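Local atomic coordinates of Lin2111 protein (Listeria innocua, PDB entry 3EDP), a protein that is of unknown function but, as a GntR-family member with a UTRA domain, probably binds DNA and regulates transcription. Residues 104-109 with 124-129; 141-146 with 218-223. All blocks are in the same frame, centred on the assembly; numbering follows the deposited sequence.

Contact 1 (104-109 with 124-129)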
ATOM      1  N   PHE A 104      20.496  -8.040   5.356  1.00 32.70           N
ATOM      2  CA  PHE A 104      19.627  -7.953   6.519  1.00 34.29           C
ATOM      3  C   PHE A 104      20.505  -7.636   7.725  1.00 39.19           C
ATOM      4  O   PHE A 104      21.288  -8.473   8.166  1.00 38.20           O
ATOM      5  CB  PHE A 104      18.857  -9.268   6.706  1.00 27.20           C
ATOM      6  CG  PHE A 104      17.917  -9.275   7.888  1.00 31.89           C
ATOM      7  CD1 PHE A 104      17.347  -8.103   8.357  1.00 33.98           C
ATOM      8  CD2 PHE A 104      17.578 -10.472   8.508  1.00 34.72           C
ATOM      9  CE1 PHE A 104      16.468  -8.117   9.440  1.00 34.80           C
ATOM     10  CE2 PHE A 104      16.710 -10.494   9.593  1.00 37.11           C
ATOM     11  CZ  PHE A 104      16.150  -9.315  10.056  1.00 36.21           C
ATOM     12  N   TYR A 105      20.399  -6.421   8.246  1.00 31.17           N
ATOM     13  CA  TYR A 105      21.215  -6.059   9.398  1.00 28.34           C
ATOM     14  C   TYR A 105      20.608  -4.931  10.224  1.00 31.60           C
ATOM     15  O   TYR A 105      19.634  -4.290   9.817  1.00 30.94           O
ATOM     16  CB  TYR A 105      22.642  -5.695   8.964  1.00 35.90           C
ATOM     17  CG  TYR A 105      22.709  -4.428   8.139  1.00 38.39           C
ATOM     18  CD1 TYR A 105      23.164  -3.240   8.691  1.00 43.51           C
ATOM     19  CD2 TYR A 105      22.302  -4.419   6.815  1.00 37.52           C
ATOM     20  CE1 TYR A 105      23.224  -2.080   7.942  1.00 47.71           C
ATOM     21  CE2 TYR A 105      22.359  -3.267   6.055  1.00 44.32           C
ATOM     22  CZ  TYR A 105      22.820  -2.099   6.624  1.00 49.88           C
ATOM     23  OH  TYR A 105      22.880  -0.946   5.874  1.00 53.46           O
ATOM     24  N   ILE A 106      21.191  -4.719  11.400  1.00 31.67           N
ATOM     25  CA  ILE A 106      20.796  -3.643  12.292  1.00 26.03           C
ATOM     26  C   ILE A 106      21.819  -2.520  12.200  1.00 34.02           C
ATOM     27  O   ILE A 106      23.022  -2.770  12.105  1.00 34.70           O
ATOM     28  CB  ILE A 106      20.747  -4.140  13.740  1.00 39.86           C
ATOM     29  CG1 ILE A 106      19.835  -5.368  13.847  1.00 41.04           C
ATOM     30  CG2 ILE A 106      20.327  -3.021  14.676  1.00 35.67           C
ATOM     31  CD1 ILE A 106      19.881  -6.043  15.202  1.00 43.23           C
ATOM     32  N   ARG A 107      21.336  -1.285  12.242  1.00 34.84           N
ATOM     33  CA  ARG A 107      22.181  -0.108  12.124  1.00 33.79           C
ATOM     34  C   ARG A 107      21.498   1.040  12.860  1.00 41.22           C
ATOM     35  O   ARG A 107      20.309   0.968  13.169  1.00 40.81           O
ATOM     36  CB  ARG A 107      22.310   0.269  10.652  1.00 33.38           C
ATOM     37  CG  ARG A 107      20.930   0.368   9.972  1.00 34.32           C
ATOM     38  CD  ARG A 107      20.959   1.129   8.649  1.00 39.15           C
ATOM     39  NE  ARG A 107      20.894   2.574   8.853  1.00 42.07           N
ATOM     40  CZ  ARG A 107      20.998   3.471   7.875  1.00 46.33           C
ATOM     41  NH1 ARG A 107      21.180   3.072   6.621  1.00 41.55           N
ATOM     42  NH2 ARG A 107      20.925   4.770   8.148  1.00 41.13           N
ATOM     43  N   LYS A 108      22.241   2.107  13.124  1.00 44.42           N
ATOM     44  CA  LYS A 108      21.636   3.309  13.681  1.00 40.50           C
ATOM     45  C   LYS A 108      20.706   3.935  12.656  1.00 40.87           C
ATOM     46  O   LYS A 108      20.899   3.780  11.449  1.00 39.92           O
ATOM     47  CB  LYS A 108      22.703   4.312  14.116  1.00 50.38           C
ATOM     48  CG  LYS A 108      23.233   4.068  15.522  1.00 61.10           C
ATOM     49  CD  LYS A 108      24.583   4.733  15.745  1.00 68.96           C
ATOM     50  CE  LYS A 108      25.688   3.981  15.019  1.00 78.32           C
ATOM     51  NZ  LYS A 108      27.037   4.288  15.575  1.00 82.52           N
ATOM     52  N   ALA A 109      19.684   4.632  13.139  1.00 41.51           N
ATOM     53  CA  ALA A 109      18.721   5.268  12.260  1.00 39.29           C
ATOM     54  C   ALA A 109      19.396   6.353  11.430  1.00 40.98           C
ATOM     55  O   ALA A 109      19.142   6.472  10.234  1.00 41.39           O
ATOM     56  CB  ALA A 109      17.560   5.851  13.072  1.00 36.66           C
ATOM     57  N   LEU A 124      18.139   2.104  16.962  1.00 37.09           N
ATOM     58  CA  LEU A 124      18.401   1.113  15.931  1.00 38.14           C
ATOM     59  C   LEU A 124      17.203   0.805  15.039  1.00 38.74           C
ATOM     60  O   LEU A 124      16.053   0.881  15.472  1.00 35.68           O
ATOM     61  CB  LEU A 124      18.916  -0.175  16.575  1.00 37.58           C
ATOM     62  CG  LEU A 124      20.119   0.018  17.503  1.00 45.37           C
ATOM     63  CD1 LEU A 124      20.450  -1.288  18.210  1.00 39.27           C
ATOM     64  CD2 LEU A 124      21.323   0.549  16.727  1.00 46.14           C
ATOM     65  N   VAL A 125      17.498   0.438  13.794  1.00 34.90           N
ATOM     66  CA  VAL A 125      16.499  -0.021  12.844  1.00 31.06           C
ATOM     67  C   VAL A 125      17.030  -1.246  12.113  1.00 30.05           C
ATOM     68  O   VAL A 125      18.238  -1.403  11.950  1.00 31.49           O
ATOM     69  CB  VAL A 125      16.140   1.071  11.789  1.00 32.33           C
ATOM     70  CG1 VAL A 125      15.642   2.340  12.471  1.00 38.06           C
ATOM     71  CG2 VAL A 125      17.337   1.381  10.889  1.00 27.16           C
ATOM     72  N   TYR A 126      16.123  -2.120  11.689  1.00 31.99           N
ATOM     73  CA  TYR A 126      16.478  -3.196  10.782  1.00 28.81           C
ATOM     74  C   TYR A 126      16.494  -2.650   9.370  1.00 29.31           C
ATOM     75  O   TYR A 126      15.641  -1.842   8.989  1.00 32.02           O
ATOM     76  CB  TYR A 126      15.456  -4.324  10.838  1.00 27.54           C
ATOM     77  CG  TYR A 126      15.438  -5.094  12.127  1.00 36.46           C
ATOM     78  CD1 TYR A 126      16.447  -6.008  12.421  1.00 39.61           C
ATOM     79  CD2 TYR A 126      14.405  -4.925  13.043  1.00 32.71           C
ATOM     80  CE1 TYR A 126      16.436  -6.725  13.599  1.00 41.12           C
ATOM     81  CE2 TYR A 126      14.378  -5.643  14.222  1.00 34.27           C
ATOM     82  CZ  TYR A 126      15.403  -6.539  14.494  1.00 38.60           C
ATOM     83  OH  TYR A 126      15.390  -7.256  15.661  1.00 38.28           O
ATOM     84  N   SER A 127      17.460  -3.102   8.589  1.00 29.93           N
ATOM     85  CA  SER A 127      17.539  -2.743   7.189  1.00 34.96           C
ATOM     86  C   SER A 127      17.523  -4.028   6.392  1.00 32.63           C
ATOM     87  O   SER A 127      18.372  -4.899   6.586  1.00 28.96           O
ATOM     88  CB  SER A 127      18.817  -1.961   6.905  1.00 36.35           C
ATOM     89  OG  SER A 127      18.884  -1.603   5.540  1.00 31.70           O
ATOM     90  N   ILE A 128      16.534  -4.159   5.519  1.00 26.34           N
ATOM     91  CA  ILE A 128      16.405  -5.346   4.694  1.00 31.84           C
ATOM     92  C   ILE A 128      16.461  -4.936   3.236  1.00 37.22           C
ATOM     93  O   ILE A 128      15.815  -3.973   2.825  1.00 30.11           O
ATOM     94  CB  ILE A 128      15.077  -6.080   4.970  1.00 34.83           C
ATOM     95  CG1 ILE A 128      15.034  -6.563   6.420  1.00 40.84           C
ATOM     96  CG2 ILE A 128      14.909  -7.253   4.019  1.00 32.74           C
ATOM     97  CD1 ILE A 128      13.667  -7.023   6.878  1.00 46.81           C
ATOM     98  N   LYS A 129      17.254  -5.653   2.457  1.00 34.88           N
ATOM     99  CA  LYS A 129      17.307  -5.410   1.031  1.00 36.23           C
ATOM    100  C   LYS A 129      17.008  -6.706   0.296  1.00 38.42           C
ATOM    101  O   LYS A 129      17.611  -7.744   0.587  1.00 34.92           O
ATOM    102  CB  LYS A 129      18.686  -4.886   0.635  1.00 34.04           C
ATOM    103  CG  LYS A 129      18.761  -4.364  -0.795  1.00 42.27           C
ATOM    104  CD  LYS A 129      20.178  -3.946  -1.156  1.00 58.02           C
ATOM    105  CE  LYS A 129      20.858  -3.211  -0.003  1.00 68.33           C
ATOM    106  NZ  LYS A 129      20.070  -2.039   0.493  1.00 63.03           N
TER

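Contact 2 (141-146 with 218-223)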
ATOM      1  N   ASP A 141      14.058  -3.814  -3.562  1.00 32.29           N
ATOM      2  CA  ASP A 141      13.308  -3.274  -2.439  1.00 32.91           C
ATOM      3  C   ASP A 141      14.204  -3.060  -1.243  1.00 32.87           C
ATOM      4  O   ASP A 141      15.080  -3.874  -0.957  1.00 31.03           O
ATOM      5  CB  ASP A 141      12.146  -4.193  -2.049  1.00 34.10           C
ATOM      6  CG  ASP A 141      10.932  -3.992  -2.928  1.00 40.84           C
ATOM      7  OD1 ASP A 141       9.929  -3.436  -2.433  1.00 39.59           O
ATOM      8  OD2 ASP A 141      10.986  -4.366  -4.117  1.00 43.66           O
ATOM      9  N   ARG A 142      13.986  -1.949  -0.552  1.00 27.73           N
ATOM     10  CA  ARG A 142      14.640  -1.717   0.721  1.00 31.77           C
ATOM     11  C   ARG A 142      13.587  -1.377   1.771  1.00 36.73           C
ATOM     12  O   ARG A 142      12.727  -0.517   1.552  1.00 27.70           O
ATOM     13  CB  ARG A 142      15.705  -0.624   0.604  1.00 35.66           C
ATOM     14  CG  ARG A 142      16.020   0.081   1.915  1.00 48.55           C
ATOM     15  CD  ARG A 142      17.523   0.246   2.138  1.00 62.89           C
ATOM     16  NE  ARG A 142      18.281   0.374   0.895  1.00 72.22           N
ATOM     17  CZ  ARG A 142      18.186   1.400   0.050  1.00 78.66           C
ATOM     18  NH1 ARG A 142      17.340   2.397   0.294  1.00 84.01           N
ATOM     19  NH2 ARG A 142      18.925   1.419  -1.053  1.00 71.26           N
ATOM     20  N   LEU A 143      13.651  -2.086   2.893  1.00 23.82           N
ATOM     21  CA  LEU A 143      12.735  -1.914   4.016  1.00 24.88           C
ATOM     22  C   LEU A 143      13.492  -1.464   5.259  1.00 31.75           C
ATOM     23  O   LEU A 143      14.583  -1.972   5.563  1.00 30.00           O
ATOM     24  CB  LEU A 143      12.071  -3.242   4.356  1.00 31.69           C
ATOM     25  CG  LEU A 143      10.768  -3.687   3.709  1.00 54.90           C
ATOM     26  CD1 LEU A 143      10.967  -3.971   2.230  1.00 59.35           C
ATOM     27  CD2 LEU A 143      10.256  -4.918   4.445  1.00 58.55           C
ATOM     28  N   ILE A 144      12.900  -0.527   5.982  1.00 25.14           N
ATOM     29  CA  ILE A 144      13.451  -0.050   7.237  1.00 27.24           C
ATOM     30  C   ILE A 144      12.397  -0.221   8.335  1.00 24.93           C
ATOM     31  O   ILE A 144      11.297   0.317   8.232  1.00 29.58           O
ATOM     32  CB  ILE A 144      13.863   1.428   7.139  1.00 27.58           C
ATOM     33  CG1 ILE A 144      14.811   1.645   5.954  1.00 31.35           C
ATOM     34  CG2 ILE A 144      14.508   1.890   8.446  1.00 25.31           C
ATOM     35  CD1 ILE A 144      16.193   1.033   6.129  1.00 34.82           C
ATOM     36  N   LEU A 145      12.736  -0.986   9.369  1.00 25.87           N
ATOM     37  CA  LEU A 145      11.837  -1.254  10.495  1.00 25.43           C
ATOM     38  C   LEU A 145      12.560  -0.965  11.807  1.00 29.76           C
ATOM     39  O   LEU A 145      13.519  -1.643  12.138  1.00 31.61           O
ATOM     40  CB  LEU A 145      11.425  -2.726  10.507  1.00 26.11           C
ATOM     41  CG  LEU A 145      10.768  -3.356   9.276  1.00 38.13           C
ATOM     42  CD1 LEU A 145      10.539  -4.852   9.502  1.00 37.50           C
ATOM     43  CD2 LEU A 145       9.466  -2.675   8.973  1.00 29.88           C
ATOM     44  N   PRO A 146      12.102   0.042  12.563  1.00 35.34           N
ATOM     45  CA  PRO A 146      12.752   0.339  13.848  1.00 34.30           C
ATOM     46  C   PRO A 146      12.641  -0.827  14.829  1.00 31.85           C
ATOM     47  O   PRO A 146      11.575  -1.427  14.983  1.00 33.25           O
ATOM     48  CB  PRO A 146      11.970   1.552  14.368  1.00 36.47           C
ATOM     49  CG  PRO A 146      11.337   2.151  13.144  1.00 34.84           C
ATOM     50  CD  PRO A 146      11.013   0.984  12.265  1.00 28.07           C
ATOM     51  N   ALA A 218       7.053   1.934   9.585  1.00 22.06           N
ATOM     52  CA  ALA A 218       7.911   1.289   8.593  1.00 27.61           C
ATOM     53  C   ALA A 218       8.081   2.128   7.331  1.00 29.96           C
ATOM     54  O   ALA A 218       7.213   2.923   6.977  1.00 24.61           O
ATOM     55  CB  ALA A 218       7.373  -0.092   8.241  1.00 17.53           C
ATOM     56  N   ILE A 219       9.210   1.946   6.661  1.00 23.26           N
ATOM     57  CA  ILE A 219       9.463   2.605   5.389  1.00 28.45           C
ATOM     58  C   ILE A 219       9.907   1.581   4.368  1.00 30.23           C
ATOM     59  O   ILE A 219      10.705   0.688   4.681  1.00 29.13           O
ATOM     60  CB  ILE A 219      10.591   3.645   5.502  1.00 39.99           C
ATOM     61  CG1 ILE A 219      10.215   4.744   6.491  1.00 41.37           C
ATOM     62  CG2 ILE A 219      10.892   4.240   4.136  1.00 43.20           C
ATOM     63  CD1 ILE A 219      11.376   5.632   6.852  1.00 44.50           C
ATOM     64  N   GLN A 220       9.407   1.721   3.146  1.00 28.25           N
ATOM     65  CA  GLN A 220       9.836   0.878   2.031  1.00 27.87           C
ATOM     66  C   GLN A 220      10.175   1.718   0.808  1.00 26.46           C
ATOM     67  O   GLN A 220       9.473   2.677   0.488  1.00 22.22           O
ATOM     68  CB  GLN A 220       8.739  -0.112   1.663  1.00 23.41           C
ATOM     69  CG  GLN A 220       9.098  -1.052   0.515  1.00 22.15           C
ATOM     70  CD  GLN A 220       8.007  -2.094   0.290  1.00 32.88           C
ATOM     71  OE1 GLN A 220       6.871  -1.905   0.713  1.00 34.59           O
ATOM     72  NE2 GLN A 220       8.356  -3.204  -0.352  1.00 36.23           N
ATOM     73  N   TYR A 221      11.266   1.364   0.142  1.00 27.00           N
ATOM     74  CA  TYR A 221      11.623   1.977  -1.126  1.00 28.60           C
ATOM     75  C   TYR A 221      11.654   0.865  -2.146  1.00 32.09           C
ATOM     76  O   TYR A 221      12.314  -0.148  -1.945  1.00 33.79           O
ATOM     77  CB  TYR A 221      12.991   2.661  -1.060  1.00 24.74           C
ATOM     78  CG  TYR A 221      13.082   3.750  -0.025  1.00 27.36           C
ATOM     79  CD1 TYR A 221      12.420   4.959  -0.201  1.00 34.76           C
ATOM     80  CD2 TYR A 221      13.825   3.570   1.135  1.00 31.97           C
ATOM     81  CE1 TYR A 221      12.499   5.964   0.752  1.00 35.55           C
ATOM     82  CE2 TYR A 221      13.915   4.568   2.087  1.00 34.27           C
ATOM     83  CZ  TYR A 221      13.253   5.765   1.887  1.00 39.09           C
ATOM     84  OH  TYR A 221      13.339   6.758   2.834  1.00 42.89           O
ATOM     85  N   HIS A 222      10.910   1.046  -3.230  1.00 28.01           N
ATOM     86  CA  HIS A 222      10.848   0.054  -4.289  1.00 28.03           C
ATOM     87  C   HIS A 222      11.309   0.705  -5.588  1.00 29.86           C
ATOM     88  O   HIS A 222      10.892   1.818  -5.915  1.00 28.13           O
ATOM     89  CB  HIS A 222       9.416  -0.480  -4.417  1.00 22.51           C
ATOM     90  CG  HIS A 222       9.197  -1.338  -5.623  1.00 31.64           C
ATOM     91  ND1 HIS A 222       9.594  -2.659  -5.679  1.00 36.45           N
ATOM     92  CD2 HIS A 222       8.622  -1.069  -6.819  1.00 33.46           C
ATOM     93  CE1 HIS A 222       9.274  -3.165  -6.857  1.00 36.05           C
ATOM     94  NE2 HIS A 222       8.684  -2.221  -7.568  1.00 36.17           N
ATOM     95  N   TYR A 223      12.178   0.019  -6.319  1.00 25.79           N
ATOM     96  CA  TYR A 223      12.766   0.579  -7.535  1.00 27.45           C
ATOM     97  C   TYR A 223      12.474  -0.308  -8.731  1.00 35.54           C
ATOM     98  O   TYR A 223      12.601  -1.534  -8.644  1.00 26.82           O
ATOM     99  CB  TYR A 223      14.286   0.702  -7.394  1.00 32.20           C
ATOM    100  CG  TYR A 223      14.756   1.580  -6.255  1.00 36.21           C
ATOM    101  CD1 TYR A 223      15.041   2.924  -6.462  1.00 32.16           C
ATOM    102  CD2 TYR A 223      14.926   1.060  -4.977  1.00 33.34           C
ATOM    103  CE1 TYR A 223      15.481   3.726  -5.429  1.00 36.49           C
ATOM    104  CE2 TYR A 223      15.358   1.856  -3.936  1.00 31.58           C
ATOM    105  CZ  TYR A 223      15.634   3.187  -4.168  1.00 36.32           C
ATOM    106  OH  TYR A 223      16.073   3.985  -3.141  1.00 40.40           O
TER

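Contact 1 (104-109 with 124-129)
Antiparallel β pairing joins Y105 and R107 of edge strand 99-108 to S127 and V125 of its inner neighbour 124-134, at one side of the six-stranded sheet of the UTRA domain. Four backbone hydrogen bonds hold the pairs: Y105 and S127 exchange two, the shorter from S127 N to Y105 O at 2.8 Å, and R107 and V125 exchange the others. Alternating with them, F104 with I128 and I106 with Y126 form non-hydrogen-bonded pairs, whose side chains share one face. There F104 CG stands anti to the backbone N (chi1 -180°), and ring atom CD1 lies 3.4 Å from I128 CG1. The F104 and Y126 rings meet obliquely, planes 40° apart, while I106 runs alongside Y126, CG1 3.7 Å from CE1. F158 meets both rings, and Y72 and V64 from the two-stranded sheet of the GntR region touch I106, so this face borders the winged helix-turn-helix type domain. On the other face, Y105 has CG between backbone N and carbonyl carbon (chi1 67°); S127 CB sits over a face of its ring, offset toward the rim, in a CH-pi contact 4.2 Å from the centroid. R107 lays CG 3.8 Å from V125 CG2, then bends so that NE donates to K108 O at 2.9 Å, nearly in the guanidinium plane; NH2 also bonds a glycerol, probably from the crystallisation liquor.

Contact 2 (141-146 with 218-223)
D141 grips two side chains of the facing strand with its two carboxylate oxygens. H222 ND1 donates to D141 OD2 at 2.7 Å; the oxygen lies in the imidazole plane and is met on its syn side, with the donor 32° out of the carboxylate plane. The second oxygen, D141 OD1, takes a weak, bent bond from Q220 NE2 at 2.6 Å, delivered by an extended glutamine chain. H222 NE2 is hydrogen-bonded to E224, so the ring is held at both nitrogens and its rotation is fixed; the two acids would probably favour a protonated imidazole. On the reverse face R142 brings NH1 obliquely to the Y221 ring, 3.8 Å from CD2, while its NH2 makes a salt bridge to E189.

Among the apolar contacts, L143 CD1 lies beside the Q220 chain, 3.9 Å from CG, and L145 CD2 presses tightly on A218 CB at 3.4 Å. I219 and Y221 turn to the face covered by helix 110-117.

Backbone pairing is regular, R142 with Y221 and I144 with I219 each exchanging two nearly straight hydrogen bonds. Segments 141-146 and 218-223 run antiparallel, their axes at 173°; strands 137-146 and 215-225 are the two central strands of the antiparallel sheet of this UTRA domain.

From the N terminus, the chain leaves the GntR region, enters the sheet on strand 99-108, passes through helix 110-117 and returns on 124-134, so contact 1 closes a short strand-helix-strand loop. Strand 137-146 follows directly and pairs with 124-134: Y126 N lies 2.7 Å from L145 O and I128 O 2.9 Å from L143 N, probable hydrogen bonds. Contact 2 opens there and closes only after 71 residues, whose strands 176-185 and 201-211 complete the sheet beyond 215-225. The two contacts thus stand in series, neither nested nor crossed; with the pairing of 124-134 and 137-146 between them, they join four strands adjacent in the sheet, 99-108, 124-134, 137-146 and 215-225.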